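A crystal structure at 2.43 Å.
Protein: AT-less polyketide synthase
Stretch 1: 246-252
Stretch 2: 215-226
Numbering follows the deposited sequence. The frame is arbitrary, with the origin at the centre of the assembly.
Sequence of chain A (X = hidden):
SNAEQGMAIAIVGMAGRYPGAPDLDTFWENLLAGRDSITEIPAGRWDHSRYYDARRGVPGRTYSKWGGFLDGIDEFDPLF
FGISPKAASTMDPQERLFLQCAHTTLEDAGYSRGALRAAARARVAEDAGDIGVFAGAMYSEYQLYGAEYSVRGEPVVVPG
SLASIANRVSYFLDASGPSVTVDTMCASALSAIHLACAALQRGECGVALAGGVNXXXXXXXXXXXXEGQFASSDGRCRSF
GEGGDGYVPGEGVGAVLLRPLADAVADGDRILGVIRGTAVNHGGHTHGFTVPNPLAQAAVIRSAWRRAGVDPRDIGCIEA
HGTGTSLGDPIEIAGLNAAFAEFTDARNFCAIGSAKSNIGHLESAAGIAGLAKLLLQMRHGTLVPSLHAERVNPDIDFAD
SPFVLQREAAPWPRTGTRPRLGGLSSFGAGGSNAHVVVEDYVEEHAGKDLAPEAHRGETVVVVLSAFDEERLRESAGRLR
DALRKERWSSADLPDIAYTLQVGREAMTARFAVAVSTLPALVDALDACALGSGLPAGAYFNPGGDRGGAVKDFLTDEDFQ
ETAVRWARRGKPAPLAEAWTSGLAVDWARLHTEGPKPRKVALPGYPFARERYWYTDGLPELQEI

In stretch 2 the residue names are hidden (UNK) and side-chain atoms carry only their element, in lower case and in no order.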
# COMPACT_ATOMS: atom_id res chain seq x y z
N GLY A 246 2.34 14.94 21.54
CA GLY A 246 3.21 14.78 20.39
C GLY A 246 2.88 13.52 19.63
O GLY A 246 1.84 12.90 19.85
N TYR A 247 3.77 13.12 18.72
CA TYR A 247 3.56 11.91 17.96
C TYR A 247 4.77 10.99 18.04
O TYR A 247 5.80 11.35 18.62
CB TYR A 247 3.25 12.23 16.49
CG TYR A 247 4.38 12.88 15.71
CD1 TYR A 247 5.35 12.10 15.09
CD2 TYR A 247 4.45 14.26 15.56
CE1 TYR A 247 6.38 12.68 14.37
CE2 TYR A 247 5.47 14.85 14.84
CZ TYR A 247 6.43 14.05 14.24
OH TYR A 247 7.45 14.63 13.52
N VAL A 248 4.63 9.79 17.47
CA VAL A 248 5.74 8.86 17.35
C VAL A 248 5.88 8.48 15.87
O VAL A 248 4.91 8.10 15.23
CB VAL A 248 5.54 7.60 18.22
CG1 VAL A 248 4.22 6.91 17.91
CG2 VAL A 248 6.70 6.64 18.06
N PRO A 249 7.09 8.63 15.32
CA PRO A 249 7.30 8.36 13.89
C PRO A 249 7.16 6.88 13.56
O PRO A 249 7.46 6.03 14.40
CB PRO A 249 8.73 8.85 13.64
CG PRO A 249 9.39 8.77 14.97
CD PRO A 249 8.32 9.10 15.98
N GLY A 250 6.69 6.58 12.35
CA GLY A 250 6.52 5.21 11.92
C GLY A 250 6.99 5.00 10.49
O GLY A 250 7.00 5.93 9.69
N GLU A 251 7.38 3.76 10.18
CA GLU A 251 7.83 3.39 8.84
C GLU A 251 6.71 2.73 8.06
O GLU A 251 5.84 2.09 8.64
CB GLU A 251 9.03 2.45 8.91
CG GLU A 251 10.31 3.09 9.41
CD GLU A 251 11.46 2.11 9.47
OE1 GLU A 251 11.21 0.90 9.70
OE2 GLU A 251 12.61 2.54 9.27
N GLY A 252 6.72 2.88 6.74
CA GLY A 252 5.70 2.27 5.92
C GLY A 252 5.87 2.47 4.43
O GLY A 252 6.40 3.49 3.98
N UNK A 215 10.68 5.90 5.65
CA UNK A 215 11.53 5.07 6.49
C UNK A 215 12.29 5.91 7.51
O UNK A 215 12.52 7.10 7.31
c UNK A 215 12.52 4.27 5.63
c UNK A 215 12.99 2.58 3.84
c UNK A 215 11.91 3.31 4.61
c UNK A 215 10.96 2.33 5.30
N UNK A 216 12.67 5.28 8.61
CA UNK A 216 13.47 5.94 9.64
C UNK A 216 14.85 5.29 9.71
O UNK A 216 15.11 4.46 10.57
c UNK A 216 12.78 5.87 11.00
o UNK A 216 11.52 6.52 10.98
N UNK A 217 15.73 5.69 8.80
CA UNK A 217 17.02 5.02 8.64
C UNK A 217 18.16 5.73 9.36
O UNK A 217 19.28 5.21 9.42
c UNK A 217 17.79 6.22 6.59
c UNK A 217 17.38 4.88 7.15
c UNK A 217 16.19 4.33 6.37
N UNK A 218 17.89 6.91 9.90
CA UNK A 218 18.93 7.75 10.47
C UNK A 218 18.45 8.39 11.78
O UNK A 218 17.28 8.74 11.91
c UNK A 218 21.94 11.05 10.64
n UNK A 218 20.68 10.67 10.52
n UNK A 218 22.70 10.18 10.01
c UNK A 218 21.91 9.21 9.46
c UNK A 218 19.34 8.82 9.46
c UNK A 218 20.63 9.51 9.78
N UNK A 219 19.35 8.53 12.77
CA UNK A 219 18.97 9.10 14.06
C UNK A 219 18.60 10.59 13.99
O UNK A 219 17.96 11.10 14.91
c UNK A 219 20.21 8.88 14.93
c UNK A 219 21.34 8.75 13.95
c UNK A 219 20.75 8.06 12.76
N UNK A 220 19.00 11.26 12.92
CA UNK A 220 18.76 12.68 12.77
C UNK A 220 17.32 13.10 12.96
O UNK A 220 17.04 14.11 13.61
N UNK A 221 16.40 12.32 12.41
CA UNK A 221 14.97 12.60 12.53
C UNK A 221 14.55 12.68 13.99
O UNK A 221 13.70 13.49 14.35
c UNK A 221 12.16 10.16 9.99
c UNK A 221 11.89 10.51 11.44
c UNK A 221 14.15 11.53 11.80
n UNK A 221 11.37 8.98 9.54
c UNK A 221 12.65 11.75 11.88
N UNK A 222 15.15 11.84 14.82
CA UNK A 222 14.80 11.79 16.23
C UNK A 222 15.41 12.96 17.01
O UNK A 222 14.79 13.47 17.93
c UNK A 222 15.24 10.45 16.84
c UNK A 222 12.34 7.38 16.06
c UNK A 222 13.25 9.06 17.50
c UNK A 222 14.23 9.36 16.57
c UNK A 222 12.31 8.07 17.25
c UNK A 222 13.30 7.68 15.11
o UNK A 222 11.41 6.41 15.81
c UNK A 222 14.24 8.66 15.37
N UNK A 223 16.61 13.38 16.62
CA UNK A 223 17.21 14.56 17.22
C UNK A 223 16.41 15.80 16.86
O UNK A 223 16.43 16.81 17.57
c UNK A 223 19.67 13.70 17.32
c UNK A 223 19.81 13.82 18.83
c UNK A 223 18.66 14.71 16.78
c UNK A 223 21.03 13.88 16.65
N UNK A 224 15.70 15.72 15.74
CA UNK A 224 14.94 16.85 15.23
C UNK A 224 13.61 17.02 15.95
O UNK A 224 13.24 18.12 16.35
c UNK A 224 14.12 17.90 13.05
se UNK A 224 12.63 17.43 11.90
c UNK A 224 14.70 16.68 13.73
c UNK A 224 11.22 17.51 13.23
N UNK A 225 12.88 15.92 16.12
CA UNK A 225 11.61 15.95 16.82
C UNK A 225 11.81 16.15 18.32
O UNK A 225 10.89 16.51 19.04
c UNK A 225 10.53 14.48 15.11
c UNK A 225 10.73 12.16 16.99
c UNK A 225 10.79 14.67 16.58
c UNK A 225 11.51 13.45 17.16
N UNK A 226 13.04 15.93 18.78
CA UNK A 226 13.39 16.17 20.17
C UNK A 226 13.62 17.65 20.40
O UNK A 226 13.17 18.22 21.40
O HOH W 1 9.84 5.12 13.02

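Position 215 carries four side-chain carbons, forked at the second. Its CA-to-CB bond points away from stretch 1 overall, yet its CA and CB lie close: Glu251 CG is 3.7 Å from the CA of position 215, and Glu251 OE2 is 4.0 Å from its CB. The residue is leucine, Leu215.

Position 216 has one carbon followed by one oxygen. Its CA-to-CB bond points toward stretch 1, and its backbone N donates to Glu251 OE2 at 2.8 Å with an N-H...acceptor angle of 156°, close enough to linear for a good hydrogen bond. Its backbone O also lies 3.4 Å from Glu251 OE2, but both atoms are acceptors and no bond forms. The short hydroxyl side chain makes this serine, Ser216.

Position 217 bears one carbon carrying two more, and this side chain barely reaches stretch 1. Three carbons branched at the first identify valine, Val217.

At position 218 one carbon leads to a five-membered ring of three carbons and two nitrogens, out of reach of stretch 1. The ring is an imidazole, and the residue therefore histidine, His218.

Position 219 has three carbons closing a ring onto its own backbone N and makes no contact across. That closure is the signature of proline, Pro219.

Position 220 has no side-chain atoms, lies out of reach of stretch 1, and is glycine. Its N donates to ND1 of His218 at 3.0 Å, a capping bond at the turn into the helix; a CB on Gly220 would clash with that same ND1.

Position 221 shows four carbons in a row ending in nitrogen, the third carbon near Pro249 CB: lysine. CD of Lys221 lies 4.2 Å from Pro249 CB, while its NZ donates to Leu215 O at 3.1 Å and to Ser216 OG at 2.9 Å, tying the helix back to the preceding loop.

Position 222 has one carbon and a six-carbon ring bearing one oxygen, which approaches the Pro249 ring obliquely. This is tyrosine. The OH of Tyr222 comes within 3.2 Å of Pro249 CG, and its CZ within 3.4 Å of the same carbon.

Position 223, four carbons forked at the second and out of reach of stretch 1, is leucine, Leu223.

Position 224 has an unbranched chain of two carbons, selenium and one carbon that makes no contact with stretch 1, hence methionine in its selenomethionine form, Met224.

Position 225 has four carbons forked at the first, one arm two carbons long; the shorter arm lies near Tyr247 OH and the end of the longer near the Pro249 ring. This is isoleucine. CG2 of Ile225 is 3.5 Å from Tyr247 OH, and its CD1 is 4.0 Å from Pro249 CD.

Position 226 lacks a side chain and is out of reach; it is glycine, and a CB on Gly226 would be crowded by Tyr222 O.

The contact, burying 422 Å² in total, has two parts. Pro249 packs against Lys221, Tyr222 and Ile225 along the helix, with Tyr247 reaching Ile225, while Glu251 anchors the loop through the Ser216 N hydrogen bond. Water 1 adds a bridge, its O hydrogen-bonding Ser216 OG at 3.0 Å and weakly donating to Pro249 O at 2.9 Å.

Stretch 2 (215-226) LSVHPGKYLMIG
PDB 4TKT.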